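Local atomic coordinates of phenylalanyl-tRNA synthetase beta chain (Bacteroides fragilis, PDB entry 3IG2), a protein that forms the catalytic-like core domain of the beta subunit of phenylalanine–tRNA ligase, the enzyme that attaches phenylalanine to tRNA(Phe) using ATP. Residues M61-I73 with L84-D96. Numbering follows the deposited sequence.
Sequences MRQTLLFGGLESI and LKFFEFGNCYHFD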
loop_
_atom_site.group_PDB
_atom_site.type_symbol
_atom_site.label_atom_id
_atom_site.label_comp_id
_atom_site.label_asym_id
_atom_site.label_seq_id
_atom_site.Cartn_x
_atom_site.Cartn_y
_atom_site.Cartn_z
HETATM N N MSE B 61 -37.286 -10.077 -13.111
HETATM C CA MSE B 61 -35.864 -10.381 -13.025
HETATM C C MSE B 61 -35.082 -9.192 -13.526
HETATM O O MSE B 61 -35.479 -8.569 -14.515
HETATM C CB MSE B 61 -35.534 -11.615 -13.874
HETATM C CG MSE B 61 -36.356 -12.869 -13.461
HETATM SE SE MSE B 61 -36.225 -13.275 -11.563
HETATM C CE MSE B 61 -34.385 -13.961 -11.477
ATOM N N ARG B 62 -33.946 -8.897 -12.887
ATOM C CA ARG B 62 -33.205 -7.671 -13.217
ATOM C C ARG B 62 -32.689 -7.663 -14.659
ATOM O O ARG B 62 -32.274 -8.690 -15.210
ATOM C CB ARG B 62 -32.042 -7.454 -12.245
ATOM C CG ARG B 62 -31.027 -8.596 -12.248
ATOM C CD ARG B 62 -29.863 -8.327 -11.246
ATOM N NE ARG B 62 -28.960 -9.472 -11.243
ATOM C CZ ARG B 62 -28.141 -9.810 -10.250
ATOM N NH1 ARG B 62 -28.099 -9.092 -9.133
ATOM N NH2 ARG B 62 -27.373 -10.884 -10.384
ATOM N N GLN B 63 -32.729 -6.478 -15.257
ATOM C CA GLN B 63 -32.176 -6.260 -16.585
ATOM C C GLN B 63 -30.769 -5.697 -16.485
ATOM O O GLN B 63 -29.979 -5.844 -17.403
ATOM C CB GLN B 63 -33.050 -5.268 -17.346
ATOM C CG GLN B 63 -33.223 -5.613 -18.787
ATOM C CD GLN B 63 -34.109 -4.619 -19.551
ATOM O OE1 GLN B 63 -35.166 -4.153 -19.065
ATOM N NE2 GLN B 63 -33.696 -4.323 -20.768
ATOM N N THR B 64 -30.487 -5.008 -15.371
ATOM C CA THR B 64 -29.181 -4.401 -15.138
ATOM C C THR B 64 -28.773 -4.674 -13.697
ATOM O O THR B 64 -29.642 -4.756 -12.805
ATOM C CB THR B 64 -29.191 -2.847 -15.408
ATOM O OG1 THR B 64 -27.904 -2.286 -15.124
ATOM C CG2 THR B 64 -30.252 -2.111 -14.571
ATOM N N LEU B 65 -27.470 -4.750 -13.464
ATOM C CA LEU B 65 -26.946 -4.742 -12.096
ATOM C C LEU B 65 -27.058 -3.417 -11.363
ATOM O O LEU B 65 -26.994 -3.366 -10.119
ATOM C CB LEU B 65 -25.470 -5.150 -12.091
ATOM C CG LEU B 65 -25.162 -6.584 -12.582
ATOM C CD1 LEU B 65 -23.713 -6.848 -12.367
ATOM C CD2 LEU B 65 -26.004 -7.579 -11.839
ATOM N N LEU B 66 -27.183 -2.329 -12.099
ATOM C CA LEU B 66 -27.003 -1.005 -11.495
ATOM C C LEU B 66 -27.777 -0.809 -10.197
ATOM O O LEU B 66 -27.202 -0.402 -9.161
ATOM C CB LEU B 66 -27.452 0.070 -12.477
ATOM C CG LEU B 66 -27.531 1.489 -11.941
ATOM C CD1 LEU B 66 -26.144 1.983 -11.565
ATOM C CD2 LEU B 66 -28.129 2.372 -13.012
ATOM N N PHE B 67 -29.087 -1.050 -10.258
ATOM C CA PHE B 67 -29.973 -0.644 -9.165
ATOM C C PHE B 67 -29.687 -1.336 -7.834
ATOM O O PHE B 67 -29.718 -0.697 -6.780
ATOM C CB PHE B 67 -31.432 -0.813 -9.564
ATOM C CG PHE B 67 -31.798 -0.053 -10.808
ATOM C CD1 PHE B 67 -31.596 1.315 -10.887
ATOM C CD2 PHE B 67 -32.362 -0.704 -11.895
ATOM C CE1 PHE B 67 -31.953 2.016 -12.031
ATOM C CE2 PHE B 67 -32.723 -0.008 -13.040
ATOM C CZ PHE B 67 -32.517 1.339 -13.115
ATOM N N GLY B 68 -29.374 -2.626 -7.884
ATOM C CA GLY B 68 -29.005 -3.316 -6.678
ATOM C C GLY B 68 -27.805 -2.674 -6.009
ATOM O O GLY B 68 -27.762 -2.565 -4.793
ATOM N N GLY B 69 -26.821 -2.270 -6.805
ATOM C CA GLY B 69 -25.646 -1.578 -6.267
ATOM C C GLY B 69 -26.000 -0.229 -5.638
ATOM O O GLY B 69 -25.404 0.155 -4.638
ATOM N N LEU B 70 -26.962 0.490 -6.215
ATOM C CA LEU B 70 -27.380 1.768 -5.637
ATOM C C LEU B 70 -28.093 1.534 -4.315
ATOM O O LEU B 70 -27.886 2.292 -3.394
ATOM C CB LEU B 70 -28.261 2.584 -6.581
ATOM C CG LEU B 70 -27.641 3.095 -7.881
ATOM C CD1 LEU B 70 -28.686 3.840 -8.679
ATOM C CD2 LEU B 70 -26.403 3.968 -7.661
ATOM N N GLU B 71 -28.911 0.489 -4.227
ATOM C CA GLU B 71 -29.507 0.064 -2.953
ATOM C C GLU B 71 -28.431 -0.255 -1.898
ATOM O O GLU B 71 -28.536 0.185 -0.749
ATOM C CB GLU B 71 -30.405 -1.151 -3.135
ATOM C CG GLU B 71 -31.673 -0.919 -3.938
ATOM C CD GLU B 71 -32.327 -2.238 -4.373
ATOM O OE1 GLU B 71 -31.715 -3.297 -4.151
ATOM O OE2 GLU B 71 -33.459 -2.234 -4.905
ATOM N N SER B 72 -27.399 -0.999 -2.312
ATOM C CA SER B 72 -26.286 -1.374 -1.428
ATOM C C SER B 72 -25.540 -0.146 -0.923
ATOM O O SER B 72 -25.172 -0.095 0.240
ATOM C CB SER B 72 -25.299 -2.312 -2.139
ATOM O OG SER B 72 -25.896 -3.546 -2.503
ATOM N N ILE B 73 -25.304 0.831 -1.797
ATOM C CA ILE B 73 -24.611 2.072 -1.408
ATOM C C ILE B 73 -25.453 2.811 -0.373
ATOM O O ILE B 73 -24.932 3.232 0.672
ATOM C CB ILE B 73 -24.277 2.987 -2.618
ATOM C CG1 ILE B 73 -23.055 2.452 -3.383
ATOM C CG2 ILE B 73 -23.978 4.401 -2.140
ATOM C CD1 ILE B 73 -22.954 2.952 -4.808
ATOM N N LEU B 84 -16.873 4.150 -0.856
ATOM C CA LEU B 84 -17.286 2.772 -1.008
ATOM C C LEU B 84 -16.858 2.315 -2.383
ATOM O O LEU B 84 -17.058 3.037 -3.353
ATOM C CB LEU B 84 -18.794 2.651 -0.909
ATOM C CG LEU B 84 -19.442 3.044 0.403
ATOM C CD1 LEU B 84 -20.923 2.724 0.271
ATOM C CD2 LEU B 84 -18.818 2.298 1.608
ATOM N N LYS B 85 -16.271 1.123 -2.450
ATOM C CA LYS B 85 -15.925 0.494 -3.710
ATOM C C LYS B 85 -16.434 -0.923 -3.742
ATOM O O LYS B 85 -15.934 -1.787 -3.013
ATOM C CB LYS B 85 -14.417 0.498 -3.932
ATOM C CG LYS B 85 -13.841 1.885 -3.910
ATOM C CD LYS B 85 -12.501 1.928 -4.610
ATOM C CE LYS B 85 -11.407 1.677 -3.652
ATOM N NZ LYS B 85 -11.042 2.960 -3.036
ATOM N N PHE B 86 -17.423 -1.150 -4.609
ATOM C CA PHE B 86 -18.107 -2.415 -4.683
ATOM C C PHE B 86 -17.996 -3.044 -6.068
ATOM O O PHE B 86 -17.891 -2.345 -7.075
ATOM C CB PHE B 86 -19.600 -2.213 -4.410
ATOM C CG PHE B 86 -19.925 -1.804 -3.005
ATOM C CD1 PHE B 86 -19.189 -2.280 -1.922
ATOM C CD2 PHE B 86 -21.004 -0.971 -2.758
ATOM C CE1 PHE B 86 -19.522 -1.906 -0.603
ATOM C CE2 PHE B 86 -21.354 -0.601 -1.454
ATOM C CZ PHE B 86 -20.604 -1.062 -0.377
ATOM N N PHE B 87 -18.040 -4.370 -6.111
ATOM C CA PHE B 87 -18.189 -5.055 -7.374
ATOM C C PHE B 87 -19.123 -6.243 -7.230
ATOM O O PHE B 87 -19.264 -6.804 -6.138
ATOM C CB PHE B 87 -16.833 -5.461 -7.989
ATOM C CG PHE B 87 -16.136 -6.587 -7.286
ATOM C CD1 PHE B 87 -16.298 -7.895 -7.717
ATOM C CD2 PHE B 87 -15.262 -6.332 -6.219
ATOM C CE1 PHE B 87 -15.644 -8.945 -7.081
ATOM C CE2 PHE B 87 -14.610 -7.378 -5.564
ATOM C CZ PHE B 87 -14.796 -8.692 -5.991
ATOM N N GLU B 88 -19.761 -6.622 -8.335
ATOM C CA GLU B 88 -20.664 -7.746 -8.310
ATOM C C GLU B 88 -20.597 -8.461 -9.632
ATOM O O GLU B 88 -20.626 -7.823 -10.668
ATOM C CB GLU B 88 -22.093 -7.290 -7.998
ATOM C CG GLU B 88 -23.128 -8.424 -8.102
ATOM C CD GLU B 88 -24.510 -7.992 -7.655
ATOM O OE1 GLU B 88 -24.715 -6.754 -7.510
ATOM O OE2 GLU B 88 -25.376 -8.888 -7.437
ATOM N N PHE B 89 -20.449 -9.788 -9.576
ATOM C CA PHE B 89 -20.700 -10.640 -10.729
ATOM C C PHE B 89 -22.123 -11.180 -10.645
ATOM O O PHE B 89 -22.545 -11.670 -9.596
ATOM C CB PHE B 89 -19.763 -11.824 -10.733
ATOM C CG PHE B 89 -18.356 -11.485 -11.074
ATOM C CD1 PHE B 89 -17.933 -11.515 -12.376
ATOM C CD2 PHE B 89 -17.447 -11.179 -10.076
ATOM C CE1 PHE B 89 -16.637 -11.200 -12.715
ATOM C CE2 PHE B 89 -16.121 -10.868 -10.391
ATOM C CZ PHE B 89 -15.715 -10.879 -11.733
ATOM N N GLY B 90 -22.862 -11.104 -11.742
ATOM C CA GLY B 90 -24.215 -11.636 -11.726
ATOM C C GLY B 90 -24.860 -11.725 -13.090
ATOM O O GLY B 90 -24.449 -11.039 -14.033
ATOM N N ASN B 91 -25.864 -12.587 -13.194
ATOM C CA ASN B 91 -26.680 -12.647 -14.395
ATOM C C ASN B 91 -27.712 -11.542 -14.407
ATOM O O ASN B 91 -28.251 -11.188 -13.343
ATOM C CB ASN B 91 -27.422 -13.972 -14.477
ATOM C CG ASN B 91 -26.488 -15.163 -14.771
ATOM O OD1 ASN B 91 -26.493 -16.131 -14.038
ATOM N ND2 ASN B 91 -25.707 -15.078 -15.834
ATOM N N CYS B 92 -27.972 -11.028 -15.616
ATOM C CA CYS B 92 -29.131 -10.204 -15.919
ATOM C C CYS B 92 -29.957 -10.917 -16.966
ATOM O O CYS B 92 -29.487 -11.847 -17.588
ATOM C CB CYS B 92 -28.706 -8.825 -16.444
ATOM S SG CYS B 92 -27.923 -7.874 -15.161
ATOM N N TYR B 93 -31.192 -10.468 -17.141
ATOM C CA TYR B 93 -32.188 -11.159 -17.920
ATOM C C TYR B 93 -32.910 -10.175 -18.845
ATOM O O TYR B 93 -33.111 -9.015 -18.494
ATOM C CB TYR B 93 -33.182 -11.859 -16.973
ATOM C CG TYR B 93 -32.475 -12.820 -16.046
ATOM C CD1 TYR B 93 -32.250 -14.141 -16.432
ATOM C CD2 TYR B 93 -31.979 -12.396 -14.822
ATOM C CE1 TYR B 93 -31.563 -15.025 -15.611
ATOM C CE2 TYR B 93 -31.290 -13.278 -13.981
ATOM C CZ TYR B 93 -31.094 -14.599 -14.384
ATOM O OH TYR B 93 -30.421 -15.488 -13.586
ATOM N N HIS B 94 -33.316 -10.675 -20.005
ATOM C CA HIS B 94 -33.838 -9.879 -21.105
ATOM C C HIS B 94 -34.984 -10.622 -21.775
ATOM O O HIS B 94 -34.953 -11.850 -21.951
ATOM C CB HIS B 94 -32.701 -9.584 -22.103
ATOM C CG HIS B 94 -33.117 -8.803 -23.319
ATOM N ND1 HIS B 94 -33.001 -7.428 -23.401
ATOM C CD2 HIS B 94 -33.610 -9.209 -24.519
ATOM C CE1 HIS B 94 -33.412 -7.021 -24.593
ATOM N NE2 HIS B 94 -33.798 -8.080 -25.286
ATOM N N PHE B 95 -36.019 -9.866 -22.106
ATOM C CA PHE B 95 -37.146 -10.380 -22.869
ATOM C C PHE B 95 -37.121 -9.719 -24.240
ATOM O O PHE B 95 -37.137 -8.491 -24.342
ATOM C CB PHE B 95 -38.473 -10.083 -22.150
ATOM C CG PHE B 95 -39.695 -10.233 -23.035
ATOM C CD1 PHE B 95 -40.040 -11.468 -23.581
ATOM C CD2 PHE B 95 -40.509 -9.131 -23.313
ATOM C CE1 PHE B 95 -41.188 -11.606 -24.411
ATOM C CE2 PHE B 95 -41.647 -9.250 -24.129
ATOM C CZ PHE B 95 -41.988 -10.491 -24.685
ATOM N N ASP B 96 -37.050 -10.536 -25.284
ATOM C CA ASP B 96 -37.131 -10.052 -26.636
ATOM C C ASP B 96 -38.173 -10.872 -27.384
ATOM O O ASP B 96 -39.196 -10.340 -27.806
ATOM C CB ASP B 96 -35.774 -10.187 -27.309
ATOM C CG ASP B 96 -35.819 -9.911 -28.800
ATOM O OD1 ASP B 96 -36.840 -9.407 -29.323
ATOM O OD2 ASP B 96 -34.799 -10.195 -29.464
HETATM O O HOH W 1 -35.446 -8.295 -17.140
HETATM O O HOH W 2 -24.988 -11.253 -8.523
HETATM O O HOH W 3 -26.921 -5.403 -8.389
#
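Tyr93 N donates to Arg62 O (2.8 Å), the single direct backbone hydrogen bond between segment 61-73 and strand 85-95; a water bridges Met61 O and Tyr93 O alongside. This strand belongs to the mixed, largely antiparallel sheet of the class II synthetase-like fold, the catalytic-like module of the beta subunit. The backbones come closest at Gln63 and Cys92, and helix 66-75 then packs against the strand's beginning. With CG set between the backbone N and the carbonyl carbon (chi1 60°) and the chain extended from there to NE, Arg62 turns its guanidinium side-on to the Asn91 carbonyl, so that Arg62 NE (2.8 Å) and Arg62 NH2 (3.1 Å) both bind Asn91 O in the guanidinium plane. Arg62 NH1 forms a salt bridge with Glu88 OE2 (3.2 Å), approaching from above a carboxylate turned 78° from the guanidinium. Asn27 N also donates to OE2, and a water links this oxygen to Arg62 NH2 and Phe89 O. Farther along, Ile73 CG1 meets Phe86 CE2 (4.0 Å), and Ile73 CG2 nears Leu84 CD1. Leu65 CD2 touches Cys92 SG (3.8 Å) and sits 3.4 Å above the centre of the Arg62 guanidinium plane.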